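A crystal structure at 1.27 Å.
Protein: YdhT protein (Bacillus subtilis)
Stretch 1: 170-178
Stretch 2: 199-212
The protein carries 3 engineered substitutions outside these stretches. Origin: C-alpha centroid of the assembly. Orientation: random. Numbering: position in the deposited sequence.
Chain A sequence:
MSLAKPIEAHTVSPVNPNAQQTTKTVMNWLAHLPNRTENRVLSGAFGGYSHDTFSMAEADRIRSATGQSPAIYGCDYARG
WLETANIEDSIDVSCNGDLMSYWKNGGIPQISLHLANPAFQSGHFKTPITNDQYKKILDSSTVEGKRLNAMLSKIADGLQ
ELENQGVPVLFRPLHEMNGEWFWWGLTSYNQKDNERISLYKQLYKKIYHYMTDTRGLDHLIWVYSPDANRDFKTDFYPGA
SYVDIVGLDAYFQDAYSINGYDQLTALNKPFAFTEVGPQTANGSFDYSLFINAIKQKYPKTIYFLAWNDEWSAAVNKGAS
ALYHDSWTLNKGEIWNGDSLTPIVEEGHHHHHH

Stretch 1, residues 170-178: LFRPLHEMN
Stretch 2, residues 199-212: LYKQLYKKIYHYMT

The phenol of Tyr-200 serves this contact in two ways at once: its hydroxyl is spent on a backbone carbonyl while one ring face is covered by a methionine. Tyr-200 OH donates to Leu-174 O at 2.8 Å, the one hydrogen bond between the stretches, with the acceptor at the ring edge, near its plane. Over the face, Met-177 CG stands 3.7 Å from the centroid of the Tyr-200 ring and 14° off its normal, a CH-pi geometry. Met-177 CB comes within 3.2 Å of Tyr-200 CE1, a very tight approach for two carbons. The sulfur is less well placed, Met-177 SD lying 5.0 Å from the centroid of the Tyr-200 ring and 27° off the normal, an oblique arrangement. Met-177 has chi1 77° (p), chi2 -59° (m) and chi3 -63° (m); Tyr-200 has chi1 174° (t) and chi2 85°.

The carbonyl that accepts this bond belongs to a residue in an uncommon conformation. Leu-174 has phi/psi 58/47, in the left-handed region, and Glu-176 follows at 55/38, with extended His-175 (-79/163) between them. The stretch enters as a strand, Leu-170 at -78/108 and Phe-171 at -107/117, passes through Arg-172 (-125/80) and Pro-173 (-88/155, C-gamma endo), and leaves through Met-177 (-70/-20) and Asn-178 (-84/-5). The CA-to-CB bonds of Phe-171, Pro-173, Leu-174 and Met-177 point toward the helix, whereas those of Arg-172, His-175 and Glu-176 point away.

Residues 199-212 lie within a longer helix, with phi/psi near -63/-43 except Thr-212 at -81/-49. Its i to i-4 hydrogen bonds run from Leu-203 N to Leu-199 O, at 2.9 Å, through Thr-212 N to Tyr-208 O, also at 2.9 Å; a wider pi-type turn occurs at 210-212. Thr-212 OG1 (chi1 -55°, m) also donates to Tyr-208 O at 2.9 Å. The register is fixed by two pairs, Leu-174 CA with Tyr-204 CA at 7.1 Å and Met-177 CA with Tyr-200 CA at 7.8 Å, so the two stretches of the one chain run in opposite senses.

Leu-174 (m, t) loses 100 Å² to the helix, the largest share of the 441 Å² buried in total. Leu-174 CD1 lies 3.8 Å from Leu-203 CG, 3.6 Å from Tyr-204 CA and 3.8 Å from Ile-207 CD1, a methyl lodged against successive turns. The CA-to-CB bonds of Leu-203 (t, p) and Tyr-204 (chi1 -174°, chi2 109°) run sideways to stretch 170-178, but the ends of both side chains come nearer to it. Pro-173 CG reaches Tyr-204 CE1 at 4.2 Å, oblique to that ring.

Farther along the helix, the packing loosens. Phe-171 (chi1 -176°, chi2 61°) offers CE2 to Ile-207 CG2 at 4.3 Å, at its ring edge, and the same Phe-171 CE2 lies 4.3 Å from Met-211 CG. The CA-to-CB bonds of Ile-207 (m, t) and Met-211 (m, m, t) both point toward the other stretch, one helical turn apart.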

# COMPACT_ATOMS: atom_id res chain seq x y z
N LEU A 170 0.94 6.29 4.01
CA LEU A 170 0.12 5.58 3.05
C LEU A 170 -0.16 4.21 3.67
O LEU A 170 0.74 3.37 3.76
CB LEU A 170 0.88 5.44 1.74
CG LEU A 170 1.17 6.74 0.99
CD1 LEU A 170 2.20 6.53 -0.13
CD2 LEU A 170 -0.11 7.35 0.43
N PHE A 171 -1.40 4.00 4.11
CA PHE A 171 -1.77 2.79 4.87
C PHE A 171 -2.59 1.90 3.96
O PHE A 171 -3.67 2.30 3.49
CB PHE A 171 -2.54 3.18 6.12
CG PHE A 171 -2.88 2.03 7.02
CD1 PHE A 171 -1.88 1.27 7.59
CD2 PHE A 171 -4.21 1.74 7.33
CE1 PHE A 171 -2.17 0.20 8.43
CE2 PHE A 171 -4.52 0.69 8.19
CZ PHE A 171 -3.50 -0.09 8.74
N ARG A 172 -2.06 0.72 3.68
CA ARG A 172 -2.63 -0.14 2.65
C ARG A 172 -2.95 -1.52 3.25
O ARG A 172 -2.20 -2.46 3.06
CB ARG A 172 -1.64 -0.25 1.49
CG ARG A 172 -2.13 -1.06 0.30
CD ARG A 172 -1.12 -0.99 -0.84
NE ARG A 172 0.16 -1.65 -0.54
CZ ARG A 172 0.50 -2.87 -0.92
NH1 ARG A 172 -0.33 -3.62 -1.64
NH2 ARG A 172 1.68 -3.35 -0.59
N PRO A 173 -4.09 -1.63 3.96
CA PRO A 173 -4.47 -2.89 4.60
C PRO A 173 -5.27 -3.80 3.66
O PRO A 173 -5.93 -3.32 2.73
CB PRO A 173 -5.39 -2.41 5.72
CG PRO A 173 -6.11 -1.24 5.11
CD PRO A 173 -5.07 -0.56 4.23
N LEU A 174 -5.22 -5.11 3.92
CA LEU A 174 -6.15 -6.05 3.28
C LEU A 174 -6.07 -6.00 1.76
O LEU A 174 -7.08 -5.99 1.06
CB LEU A 174 -7.58 -5.80 3.75
CG LEU A 174 -7.85 -5.83 5.25
CD1 LEU A 174 -9.29 -5.43 5.50
CD2 LEU A 174 -7.56 -7.19 5.86
N HIS A 175 -4.83 -6.02 1.26
CA HIS A 175 -4.58 -5.89 -0.17
C HIS A 175 -4.82 -7.20 -0.92
O HIS A 175 -4.91 -8.28 -0.32
CB HIS A 175 -3.15 -5.39 -0.39
CG HIS A 175 -2.09 -6.32 0.11
ND1 HIS A 175 -1.96 -6.69 1.43
CD2 HIS A 175 -1.05 -6.89 -0.55
CE1 HIS A 175 -0.91 -7.49 1.55
NE2 HIS A 175 -0.33 -7.61 0.36
N GLU A 176 -4.97 -7.10 -2.24
CA GLU A 176 -5.11 -8.27 -3.11
C GLU A 176 -6.27 -9.18 -2.69
O GLU A 176 -6.18 -10.40 -2.76
CB GLU A 176 -3.80 -9.06 -3.22
CG GLU A 176 -2.69 -8.20 -3.81
CD GLU A 176 -1.30 -8.82 -3.75
OE1 GLU A 176 -1.16 -10.03 -3.47
OE2 GLU A 176 -0.32 -8.06 -3.99
N MET A 177 -7.35 -8.54 -2.25
CA MET A 177 -8.51 -9.23 -1.73
C MET A 177 -9.30 -10.00 -2.79
O MET A 177 -10.08 -10.89 -2.45
CB MET A 177 -9.41 -8.24 -0.99
CG MET A 177 -10.27 -7.32 -1.88
SD MET A 177 -9.47 -6.16 -3.12
CE MET A 177 -8.51 -5.05 -2.00
N ASN A 178 -9.12 -9.63 -4.06
CA ASN A 178 -9.72 -10.38 -5.16
C ASN A 178 -8.88 -11.58 -5.57
O ASN A 178 -9.29 -12.37 -6.42
CB ASN A 178 -10.01 -9.47 -6.37
CG ASN A 178 -8.77 -8.80 -6.91
OD1 ASN A 178 -7.84 -8.50 -6.17
ND2 ASN A 178 -8.77 -8.49 -8.21
N LEU A 199 -18.53 -9.50 3.31
CA LEU A 199 -17.72 -9.67 4.51
C LEU A 199 -16.39 -8.92 4.42
O LEU A 199 -15.93 -8.35 5.42
CB LEU A 199 -17.49 -11.15 4.81
CG LEU A 199 -18.75 -11.97 5.13
CD1 LEU A 199 -18.40 -13.46 5.20
CD2 LEU A 199 -19.42 -11.52 6.43
N TYR A 200 -15.77 -8.92 3.24
CA TYR A 200 -14.56 -8.16 3.06
C TYR A 200 -14.80 -6.68 3.35
O TYR A 200 -14.01 -6.03 4.06
CB TYR A 200 -13.99 -8.31 1.64
CG TYR A 200 -12.82 -7.37 1.47
CD1 TYR A 200 -11.54 -7.76 1.87
CD2 TYR A 200 -12.99 -6.07 0.99
CE1 TYR A 200 -10.46 -6.89 1.77
CE2 TYR A 200 -11.92 -5.20 0.89
CZ TYR A 200 -10.66 -5.62 1.29
OH TYR A 200 -9.60 -4.74 1.17
N LYS A 201 -15.86 -6.13 2.78
CA LYS A 201 -16.16 -4.72 3.00
C LYS A 201 -16.35 -4.44 4.48
O LYS A 201 -15.86 -3.42 4.98
CB LYS A 201 -17.38 -4.27 2.19
CG LYS A 201 -17.16 -4.27 0.70
CD LYS A 201 -18.45 -3.90 0.01
CE LYS A 201 -18.42 -4.23 -1.45
NZ LYS A 201 -19.80 -4.18 -1.99
N GLN A 202 -17.03 -5.34 5.18
CA GLN A 202 -17.20 -5.22 6.63
C GLN A 202 -15.86 -5.23 7.36
O GLN A 202 -15.66 -4.45 8.28
CB GLN A 202 -18.10 -6.33 7.14
CG GLN A 202 -19.53 -6.19 6.66
CD GLN A 202 -20.39 -7.37 7.05
OE1 GLN A 202 -20.47 -7.73 8.22
NE2 GLN A 202 -21.03 -8.00 6.06
N LEU A 203 -14.95 -6.09 6.93
CA LEU A 203 -13.64 -6.18 7.57
C LEU A 203 -12.81 -4.92 7.33
O LEU A 203 -12.16 -4.41 8.26
CB LEU A 203 -12.90 -7.43 7.07
CG LEU A 203 -11.51 -7.68 7.69
CD1 LEU A 203 -11.58 -7.92 9.20
CD2 LEU A 203 -10.85 -8.86 7.00
N TYR A 204 -12.83 -4.41 6.11
CA TYR A 204 -12.11 -3.19 5.81
C TYR A 204 -12.66 -2.05 6.67
O TYR A 204 -11.89 -1.30 7.29
CB TYR A 204 -12.23 -2.87 4.32
CG TYR A 204 -11.40 -1.69 3.90
CD1 TYR A 204 -10.26 -1.86 3.10
CD2 TYR A 204 -11.77 -0.40 4.26
CE1 TYR A 204 -9.52 -0.74 2.70
CE2 TYR A 204 -11.05 0.68 3.89
CZ TYR A 204 -9.92 0.52 3.13
OH TYR A 204 -9.27 1.66 2.75
N LYS A 205 -13.98 -1.93 6.74
CA LYS A 205 -14.60 -0.87 7.55
C LYS A 205 -14.30 -1.04 9.03
O LYS A 205 -14.13 -0.06 9.74
CB LYS A 205 -16.09 -0.81 7.30
CG LYS A 205 -16.45 -0.37 5.90
CD LYS A 205 -17.95 -0.34 5.79
CE LYS A 205 -18.43 -0.31 4.38
NZ LYS A 205 -19.91 -0.48 4.40
N LYS A 206 -14.23 -2.29 9.50
CA LYS A 206 -13.88 -2.56 10.90
C LYS A 206 -12.48 -2.04 11.21
O LYS A 206 -12.23 -1.42 12.24
CB LYS A 206 -13.97 -4.06 11.15
CG LYS A 206 -13.62 -4.51 12.54
CD LYS A 206 -13.93 -6.00 12.68
CE LYS A 206 -13.66 -6.51 14.05
NZ LYS A 206 -14.77 -6.22 15.00
N ILE A 207 -11.54 -2.28 10.29
CA ILE A 207 -10.20 -1.77 10.49
C ILE A 207 -10.18 -0.23 10.39
O ILE A 207 -9.52 0.44 11.18
CB ILE A 207 -9.19 -2.42 9.53
CG1 ILE A 207 -9.08 -3.92 9.84
CG2 ILE A 207 -7.83 -1.70 9.60
CD1 ILE A 207 -8.07 -4.67 8.99
N TYR A 208 -10.91 0.32 9.41
CA TYR A 208 -11.00 1.78 9.29
C TYR A 208 -11.51 2.39 10.60
O TYR A 208 -10.94 3.36 11.11
CB TYR A 208 -11.89 2.19 8.10
CG TYR A 208 -12.03 3.69 8.01
CD1 TYR A 208 -11.13 4.45 7.26
CD2 TYR A 208 -13.02 4.37 8.73
CE1 TYR A 208 -11.24 5.84 7.20
CE2 TYR A 208 -13.12 5.76 8.69
CZ TYR A 208 -12.23 6.48 7.91
OH TYR A 208 -12.31 7.86 7.86
N HIS A 209 -12.58 1.83 11.16
CA HIS A 209 -13.16 2.37 12.39
C HIS A 209 -12.27 2.15 13.59
O HIS A 209 -12.19 3.03 14.45
CB HIS A 209 -14.56 1.81 12.62
CG HIS A 209 -15.55 2.31 11.62
ND1 HIS A 209 -16.43 1.49 10.96
CD2 HIS A 209 -15.76 3.56 11.16
CE1 HIS A 209 -17.15 2.22 10.13
NE2 HIS A 209 -16.77 3.48 10.23
N TYR A 210 -11.58 1.02 13.65
CA TYR A 210 -10.67 0.79 14.76
C TYR A 210 -9.56 1.84 14.73
O TYR A 210 -9.25 2.47 15.75
CB TYR A 210 -10.06 -0.61 14.67
CG TYR A 210 -9.33 -1.02 15.92
CD1 TYR A 210 -9.96 -1.79 16.88
CD2 TYR A 210 -8.00 -0.64 16.14
CE1 TYR A 210 -9.32 -2.19 18.04
CE2 TYR A 210 -7.33 -1.03 17.31
CZ TYR A 210 -8.01 -1.80 18.26
OH TYR A 210 -7.40 -2.22 19.42
N MET A 211 -8.94 2.04 13.57
CA MET A 211 -7.81 2.96 13.48
C MET A 211 -8.24 4.41 13.64
O MET A 211 -7.59 5.18 14.34
CB MET A 211 -7.07 2.77 12.15
CG MET A 211 -6.39 1.41 11.99
SD MET A 211 -5.21 0.88 13.35
CE MET A 211 -5.20 -0.94 13.00
N THR A 212 -9.32 4.79 12.97
CA THR A 212 -9.73 6.18 12.91
C THR A 212 -10.48 6.61 14.17
O THR A 212 -10.18 7.64 14.76
CB THR A 212 -10.59 6.41 11.65
OG1 THR A 212 -9.86 5.96 10.50
CG2 THR A 212 -10.96 7.87 11.48